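Local coordinates for protein oxidized polyvinyl alcohol hydrolase (Sphingopyxis, PDB 3WLA) that hydrolyses beta-diketones, including oxidized polyvinyl alcohol in the second step of polyvinyl alcohol degradation, at residues D25-V37 and D133-V145. Numbering follows the deposited sequence.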
ATOM      1  N   ASP A  25      -2.772  -4.025  21.754  1.00 34.46           N
ATOM      2  CA  ASP A  25      -3.635  -5.159  22.080  1.00 35.41           C
ATOM      3  C   ASP A  25      -4.957  -5.310  21.352  1.00 34.49           C
ATOM      4  O   ASP A  25      -5.952  -5.799  21.903  1.00 33.29           O
ATOM      5  CB  ASP A  25      -3.880  -5.221  23.599  1.00 38.92           C
ATOM      6  CG  ASP A  25      -2.610  -5.546  24.369  1.00 42.09           C
ATOM      7  OD1 ASP A  25      -1.734  -6.231  23.789  1.00 43.46           O
ATOM      8  OD2 ASP A  25      -2.482  -5.126  25.544  1.00 45.34           O
ATOM      9  N   PHE A  26      -4.982  -4.892  20.108  1.00 32.82           N
ATOM     10  CA  PHE A  26      -6.166  -5.054  19.285  1.00 32.07           C
ATOM     11  C   PHE A  26      -6.131  -6.515  18.863  1.00 33.76           C
ATOM     12  O   PHE A  26      -5.150  -6.972  18.273  1.00 35.96           O
ATOM     13  CB  PHE A  26      -6.061  -4.185  18.052  1.00 31.63           C
ATOM     14  CG  PHE A  26      -7.234  -4.296  17.158  1.00 29.87           C
ATOM     15  CD1 PHE A  26      -8.346  -3.468  17.356  1.00 30.10           C
ATOM     16  CD2 PHE A  26      -7.236  -5.204  16.109  1.00 30.56           C
ATOM     17  CE1 PHE A  26      -9.442  -3.538  16.508  1.00 30.15           C
ATOM     18  CE2 PHE A  26      -8.328  -5.297  15.247  1.00 30.42           C
ATOM     19  CZ  PHE A  26      -9.444  -4.452  15.449  1.00 32.62           C
ATOM     20  N   PRO A  27      -7.187  -7.289  19.162  1.00 35.15           N
ATOM     21  CA  PRO A  27      -7.160  -8.693  18.774  1.00 33.92           C
ATOM     22  C   PRO A  27      -7.487  -8.949  17.330  1.00 33.76           C
ATOM     23  O   PRO A  27      -8.522  -8.503  16.827  1.00 33.12           O
ATOM     24  CB  PRO A  27      -8.183  -9.332  19.723  1.00 35.82           C
ATOM     25  CG  PRO A  27      -9.157  -8.237  19.985  1.00 34.55           C
ATOM     26  CD  PRO A  27      -8.247  -7.039  20.175  1.00 35.38           C
ATOM     27  N   SER A  28      -6.622  -9.701  16.654  1.00 33.14           N
ATOM     28  CA  SER A  28      -6.886  -9.959  15.247  1.00 32.82           C
ATOM     29  C   SER A  28      -6.206 -11.250  14.808  1.00 33.41           C
ATOM     30  O   SER A  28      -4.990 -11.357  14.833  1.00 33.14           O
ATOM     31  CB  SER A  28      -6.423  -8.739  14.402  1.00 32.53           C
ATOM     32  OG  SER A  28      -6.900  -8.821  13.062  1.00 29.33           O
ATOM     33  N   ASP A  29      -7.017 -12.225  14.410  1.00 34.42           N
ATOM     34  CA  ASP A  29      -6.523 -13.537  13.997  1.00 36.12           C
ATOM     35  C   ASP A  29      -5.649 -14.119  15.105  1.00 36.32           C
ATOM     36  O   ASP A  29      -4.687 -14.827  14.835  1.00 36.08           O
ATOM     37  CB  ASP A  29      -5.734 -13.465  12.673  1.00 36.23           C
ATOM     38  CG  ASP A  29      -6.641 -13.551  11.481  1.00 36.34           C
ATOM     39  OD1 ASP A  29      -7.328 -14.578  11.362  1.00 38.47           O
ATOM     40  OD2 ASP A  29      -6.702 -12.617  10.667  1.00 37.17           O
ATOM     41  N   GLY A  30      -5.990 -13.773  16.345  1.00 34.82           N
ATOM     42  CA  GLY A  30      -5.282 -14.293  17.492  1.00 33.69           C
ATOM     43  C   GLY A  30      -4.012 -13.603  17.857  1.00 34.38           C
ATOM     44  O   GLY A  30      -3.263 -14.096  18.704  1.00 33.89           O
ATOM     45  N   LYS A  31      -3.734 -12.451  17.252  1.00 32.48           N
ATOM     46  CA  LYS A  31      -2.505 -11.760  17.614  1.00 30.34           C
ATOM     47  C   LYS A  31      -2.869 -10.448  18.295  1.00 29.97           C
ATOM     48  O   LYS A  31      -3.999  -9.989  18.180  1.00 31.00           O
ATOM     49  CB  LYS A  31      -1.667 -11.489  16.343  1.00 31.24           C
ATOM     50  CG  LYS A  31      -1.180 -12.764  15.617  1.00 31.08           C
ATOM     51  CD  LYS A  31      -0.665 -12.462  14.198  1.00 30.77           C
ATOM     52  CE  LYS A  31       0.165 -13.637  13.725  1.00 30.07           C
ATOM     53  NZ  LYS A  31       0.145 -13.731  12.292  1.00 33.46           N
ATOM     54  N   LYS A  32      -1.916  -9.850  18.995  1.00 29.92           N
ATOM     55  CA  LYS A  32      -2.133  -8.557  19.624  1.00 30.88           C
ATOM     56  C   LYS A  32      -1.541  -7.486  18.683  1.00 29.82           C
ATOM     57  O   LYS A  32      -0.328  -7.385  18.522  1.00 29.42           O
ATOM     58  CB  LYS A  32      -1.464  -8.520  20.999  1.00 34.14           C
ATOM     59  CG  LYS A  32      -2.202  -9.448  22.047  1.00 37.91           C
ATOM     60  CD  LYS A  32      -1.542  -9.401  23.423  1.00 40.27           C
ATOM     61  CE  LYS A  32      -2.017 -10.560  24.320  1.00 44.98           C
ATOM     62  NZ  LYS A  32      -1.011 -10.936  25.406  1.00 44.81           N
ATOM     63  N   ARG A  33      -2.405  -6.667  18.098  1.00 28.44           N
ATOM     64  CA  ARG A  33      -1.935  -5.665  17.126  1.00 26.66           C
ATOM     65  C   ARG A  33      -2.052  -4.239  17.655  1.00 26.81           C
ATOM     66  O   ARG A  33      -2.790  -3.960  18.616  1.00 24.95           O
ATOM     67  CB  ARG A  33      -2.709  -5.830  15.821  1.00 24.84           C
ATOM     68  CG  ARG A  33      -2.653  -7.240  15.193  1.00 24.93           C
ATOM     69  CD  ARG A  33      -1.198  -7.689  14.884  1.00 25.55           C
ATOM     70  NE  ARG A  33      -0.529  -6.775  13.931  1.00 23.39           N
ATOM     71  CZ  ARG A  33      -0.588  -6.922  12.599  1.00 23.19           C
ATOM     72  NH1 ARG A  33      -1.278  -7.912  12.038  1.00 20.22           N
ATOM     73  NH2 ARG A  33       0.094  -6.101  11.824  1.00 19.76           N
ATOM     74  N   ALA A  34      -1.285  -3.348  17.038  1.00 25.46           N
ATOM     75  CA  ALA A  34      -1.225  -1.962  17.453  1.00 26.13           C
ATOM     76  C   ALA A  34      -1.346  -1.013  16.249  1.00 26.37           C
ATOM     77  O   ALA A  34      -1.028  -1.396  15.101  1.00 25.35           O
ATOM     78  CB  ALA A  34       0.102  -1.718  18.201  1.00 26.66           C
ATOM     79  N   PHE A  35      -1.786   0.212  16.523  1.00 25.09           N
ATOM     80  CA  PHE A  35      -1.959   1.239  15.470  1.00 26.45           C
ATOM     81  C   PHE A  35      -2.133   2.631  16.089  1.00 27.01           C
ATOM     82  O   PHE A  35      -2.547   2.771  17.262  1.00 25.78           O
ATOM     83  CB  PHE A  35      -3.138   0.883  14.545  1.00 24.11           C
ATOM     84  CG  PHE A  35      -4.454   0.688  15.257  1.00 24.65           C
ATOM     85  CD1 PHE A  35      -4.887  -0.572  15.620  1.00 25.41           C
ATOM     86  CD2 PHE A  35      -5.280   1.799  15.542  1.00 27.18           C
ATOM     87  CE1 PHE A  35      -6.159  -0.760  16.270  1.00 28.10           C
ATOM     88  CE2 PHE A  35      -6.529   1.655  16.173  1.00 26.19           C
ATOM     89  CZ  PHE A  35      -6.978   0.382  16.541  1.00 27.91           C
ATOM     90  N   VAL A  36      -1.759   3.665  15.327  1.00 27.00           N
ATOM     91  CA  VAL A  36      -1.833   5.032  15.811  1.00 28.55           C
ATOM     92  C   VAL A  36      -2.986   5.770  15.124  1.00 29.02           C
ATOM     93  O   VAL A  36      -3.093   5.778  13.911  1.00 29.71           O
ATOM     94  CB  VAL A  36      -0.467   5.719  15.579  1.00 29.35           C
ATOM     95  CG1 VAL A  36      -0.466   7.139  16.060  1.00 28.56           C
ATOM     96  CG2 VAL A  36       0.625   4.939  16.325  1.00 29.11           C
ATOM     97  N   VAL A  37      -3.866   6.372  15.921  1.00 29.29           N
ATOM     98  CA  VAL A  37      -5.035   7.102  15.407  1.00 28.85           C
ATOM     99  C   VAL A  37      -4.803   8.613  15.534  1.00 29.00           C
ATOM    100  O   VAL A  37      -4.443   9.102  16.617  1.00 27.56           O
ATOM    101  CB  VAL A  37      -6.313   6.705  16.206  1.00 29.55           C
ATOM    102  CG1 VAL A  37      -7.545   7.563  15.742  1.00 27.80           C
ATOM    103  CG2 VAL A  37      -6.622   5.223  15.957  1.00 25.53           C
ATOM    104  N   ASP A 133      -3.168 -12.518   7.398  1.00 25.70           N
ATOM    105  CA  ASP A 133      -3.510 -11.784   8.606  1.00 27.50           C
ATOM    106  C   ASP A 133      -3.436 -10.266   8.513  1.00 28.15           C
ATOM    107  O   ASP A 133      -4.209  -9.547   9.162  1.00 26.44           O
ATOM    108  CB  ASP A 133      -2.618 -12.222   9.769  1.00 28.11           C
ATOM    109  CG  ASP A 133      -3.013 -13.568  10.325  1.00 29.56           C
ATOM    110  OD1 ASP A 133      -4.092 -14.087   9.930  1.00 31.54           O
ATOM    111  OD2 ASP A 133      -2.257 -14.068  11.168  1.00 28.02           O
ATOM    112  N   ASP A 134      -2.479  -9.753   7.732  1.00 27.31           N
ATOM    113  CA  ASP A 134      -2.390  -8.298   7.652  1.00 27.15           C
ATOM    114  C   ASP A 134      -3.523  -7.687   6.848  1.00 25.29           C
ATOM    115  O   ASP A 134      -4.049  -6.627   7.192  1.00 25.31           O
ATOM    116  CB  ASP A 134      -1.027  -7.860   7.108  1.00 26.33           C
ATOM    117  CG  ASP A 134       0.062  -7.964   8.153  1.00 27.68           C
ATOM    118  OD1 ASP A 134      -0.251  -7.838   9.355  1.00 26.37           O
ATOM    119  OD2 ASP A 134       1.244  -8.147   7.792  1.00 28.25           O
ATOM    120  N   VAL A 135      -3.926  -8.333   5.772  1.00 25.69           N
ATOM    121  CA  VAL A 135      -5.038  -7.752   5.032  1.00 24.63           C
ATOM    122  C   VAL A 135      -6.283  -7.657   5.940  1.00 26.38           C
ATOM    123  O   VAL A 135      -7.021  -6.682   5.884  1.00 25.63           O
ATOM    124  CB  VAL A 135      -5.400  -8.589   3.782  1.00 24.58           C
ATOM    125  CG1 VAL A 135      -6.735  -8.077   3.179  1.00 25.53           C
ATOM    126  CG2 VAL A 135      -4.298  -8.479   2.713  1.00 22.63           C
ATOM    127  N   ARG A 136      -6.492  -8.663   6.799  1.00 26.99           N
ATOM    128  CA  ARG A 136      -7.673  -8.687   7.664  1.00 27.67           C
ATOM    129  C   ARG A 136      -7.574  -7.678   8.796  1.00 26.52           C
ATOM    130  O   ARG A 136      -8.568  -7.053   9.175  1.00 26.91           O
ATOM    131  CB  ARG A 136      -7.903 -10.103   8.208  1.00 26.67           C
ATOM    132  CG  ARG A 136      -8.576 -11.022   7.146  1.00 26.95           C
ATOM    133  CD  ARG A 136      -8.775 -12.457   7.629  1.00 29.08           C
ATOM    134  NE  ARG A 136      -7.542 -13.154   8.008  1.00 29.55           N
ATOM    135  CZ  ARG A 136      -6.920 -14.032   7.219  1.00 28.71           C
ATOM    136  NH1 ARG A 136      -7.401 -14.321   5.996  1.00 28.40           N
ATOM    137  NH2 ARG A 136      -5.826 -14.635   7.665  1.00 30.69           N
ATOM    138  N   PHE A 137      -6.371  -7.537   9.327  1.00 25.20           N
ATOM    139  CA  PHE A 137      -6.128  -6.581  10.383  1.00 26.38           C
ATOM    140  C   PHE A 137      -6.443  -5.160   9.916  1.00 26.42           C
ATOM    141  O   PHE A 137      -7.211  -4.414  10.601  1.00 27.40           O
ATOM    142  CB  PHE A 137      -4.679  -6.640  10.837  1.00 25.71           C
ATOM    143  CG  PHE A 137      -4.304  -5.512  11.764  1.00 26.88           C
ATOM    144  CD1 PHE A 137      -5.109  -5.219  12.879  1.00 26.80           C
ATOM    145  CD2 PHE A 137      -3.140  -4.743  11.548  1.00 27.07           C
ATOM    146  CE1 PHE A 137      -4.778  -4.189  13.773  1.00 24.42           C
ATOM    147  CE2 PHE A 137      -2.797  -3.707  12.444  1.00 27.69           C
ATOM    148  CZ  PHE A 137      -3.624  -3.432  13.558  1.00 26.13           C
ATOM    149  N   LEU A 138      -5.852  -4.764   8.774  1.00 24.74           N
ATOM    150  CA  LEU A 138      -6.065  -3.430   8.265  1.00 24.81           C
ATOM    151  C   LEU A 138      -7.565  -3.140   8.152  1.00 24.98           C
ATOM    152  O   LEU A 138      -8.009  -2.082   8.574  1.00 26.64           O
ATOM    153  CB  LEU A 138      -5.364  -3.246   6.886  1.00 21.87           C
ATOM    154  CG  LEU A 138      -3.838  -3.443   7.014  1.00 21.66           C
ATOM    155  CD1 LEU A 138      -3.279  -3.592   5.650  1.00 23.38           C
ATOM    156  CD2 LEU A 138      -3.140  -2.341   7.865  1.00 19.59           C
ATOM    157  N   GLU A 139      -8.357  -4.065   7.610  1.00 25.87           N
ATOM    158  CA  GLU A 139      -9.793  -3.760   7.500  1.00 27.74           C
ATOM    159  C   GLU A 139     -10.496  -3.630   8.871  1.00 28.63           C
ATOM    160  O   GLU A 139     -11.287  -2.709   9.089  1.00 29.25           O
ATOM    161  CB  GLU A 139     -10.508  -4.826   6.677  1.00 29.74           C
ATOM    162  CG  GLU A 139     -12.022  -4.580   6.563  1.00 31.91           C
ATOM    163  CD  GLU A 139     -12.736  -5.675   5.827  1.00 35.21           C
ATOM    164  OE1 GLU A 139     -12.125  -6.345   4.948  1.00 33.89           O
ATOM    165  OE2 GLU A 139     -13.935  -5.861   6.124  1.00 37.85           O
ATOM    166  N   ALA A 140     -10.208  -4.578   9.768  1.00 28.37           N
ATOM    167  CA  ALA A 140     -10.791  -4.635  11.099  1.00 28.82           C
ATOM    168  C   ALA A 140     -10.440  -3.388  11.881  1.00 30.68           C
ATOM    169  O   ALA A 140     -11.288  -2.817  12.618  1.00 28.82           O
ATOM    170  CB  ALA A 140     -10.278  -5.865  11.813  1.00 29.63           C
ATOM    171  N   MET A 141      -9.179  -2.961  11.737  1.00 29.21           N
ATOM    172  CA  MET A 141      -8.708  -1.747  12.377  1.00 29.13           C
ATOM    173  C   MET A 141      -9.584  -0.528  11.990  1.00 29.37           C
ATOM    174  O   MET A 141     -10.074   0.206  12.857  1.00 29.01           O
ATOM    175  CB  MET A 141      -7.270  -1.478  11.949  1.00 28.85           C
ATOM    176  CG  MET A 141      -6.676  -0.199  12.468  1.00 28.53           C
ATOM    177  SD  MET A 141      -4.972   0.086  11.747  1.00 30.24           S
ATOM    178  CE  MET A 141      -5.417   0.617  10.059  1.00 28.51           C
ATOM    179  N   VAL A 142      -9.744  -0.305  10.682  1.00 28.36           N
ATOM    180  CA  VAL A 142     -10.510   0.830  10.209  1.00 27.19           C
ATOM    181  C   VAL A 142     -11.948   0.652  10.655  1.00 28.60           C
ATOM    182  O   VAL A 142     -12.520   1.591  11.203  1.00 29.66           O
ATOM    183  CB  VAL A 142     -10.436   0.982   8.683  1.00 25.98           C
ATOM    184  CG1 VAL A 142     -11.365   2.112   8.235  1.00 25.30           C
ATOM    185  CG2 VAL A 142      -8.970   1.323   8.266  1.00 22.80           C
ATOM    186  N   ARG A 143     -12.532  -0.528  10.438  1.00 28.10           N
ATOM    187  CA  ARG A 143     -13.919  -0.739  10.897  1.00 31.29           C
ATOM    188  C   ARG A 143     -14.091  -0.400  12.387  1.00 31.83           C
ATOM    189  O   ARG A 143     -15.128   0.134  12.785  1.00 33.62           O
ATOM    190  CB  ARG A 143     -14.367  -2.174  10.640  1.00 30.04           C
ATOM    191  CG  ARG A 143     -14.864  -2.422   9.245  1.00 28.97           C
ATOM    192  CD  ARG A 143     -15.374  -3.842   9.145  1.00 28.47           C
ATOM    193  NE  ARG A 143     -15.537  -4.218   7.741  1.00 31.25           N
ATOM    194  CZ  ARG A 143     -16.484  -3.750   6.933  1.00 29.20           C
ATOM    195  NH1 ARG A 143     -17.386  -2.883   7.378  1.00 31.50           N
ATOM    196  NH2 ARG A 143     -16.506  -4.138   5.669  1.00 32.42           N
ATOM    197  N   CYS A 144     -13.082  -0.664  13.207  1.00 32.15           N
ATOM    198  CA  CYS A 144     -13.179  -0.368  14.633  1.00 33.80           C
ATOM    199  C   CYS A 144     -13.068   1.126  14.944  1.00 33.33           C
ATOM    200  O   CYS A 144     -13.851   1.650  15.732  1.00 34.24           O
ATOM    201  CB  CYS A 144     -12.125  -1.146  15.442  1.00 36.13           C
ATOM    202  SG  CYS A 144     -12.063  -0.762  17.251  1.00 41.14           S
ATOM    203  N   VAL A 145     -12.121   1.830  14.326  1.00 31.18           N
ATOM    204  CA  VAL A 145     -11.996   3.264  14.594  1.00 29.45           C
ATOM    205  C   VAL A 145     -13.330   3.939  14.256  1.00 29.81           C
ATOM    206  O   VAL A 145     -13.764   4.885  14.936  1.00 30.08           O
ATOM    207  CB  VAL A 145     -10.850   3.884  13.744  1.00 27.41           C
ATOM    208  CG1 VAL A 145     -10.839   5.396  13.887  1.00 27.11           C
ATOM    209  CG2 VAL A 145      -9.514   3.342  14.202  1.00 28.42           C
TER
HETATM  210  O   HOH W   1      -5.424 -10.234  11.282  1.00 34.12           O
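Phe137 rises from helix 133-145 into the beta-hairpin, and Arg33 wraps over one face of its ring. CB of Arg33 lies 3.7 Å from the Phe137 ring centroid, 26° off the normal, a CH-pi contact. Bends at chi2 and chi3 fold the Arg33 chain back along the ring, leaving guanidinium and ring planes 33° apart. Both terminal nitrogens end on one oxygen: Asp134 OD1 receives Arg33 NH1 at 2.9 Å and NH2 at 3.0 Å, while Asp134 OD2 takes the backbone N-H of Asn115. With an alanine here, the CB contact could stay, but the guanidinium would be gone from beside the ring and the Asp134 carboxylate would probably lose its charged mate. Further along the buried side, Met141 CG sits over the centre of the Phe35 ring, 3.6 Å from the centroid, and Phe26 meets the rim of Phe137 with CD2 3.5 Å from CE1. The hairpin, with a type I' turn from Ser28 to Lys31, forms one margin of the central sheet of the alpha/beta-hydrolase fold; the helix packs across it and strand 81-85, and Cys144, at the Phe26 edge, is disulfide-bonded to Cys12.

Around the turn, packing gives way to charges and water on the more exposed side. Arg136 NE donates almost straight (170°) to Asp29 OD2 at 2.8 Å, its NH1 turns to Asp130, and Lys31 NZ reaches Asp133 OD2 at 2.7 Å. Asp29 OD2 and Asp133 OD1 approach to 3.1 Å, a like-charge pairing whose likely repulsion Arg136 probably offsets, NH2 binding Asp133 OD1. One water accepts from Ser28 OG and donates to Asp29 OD2 and Asp133 O.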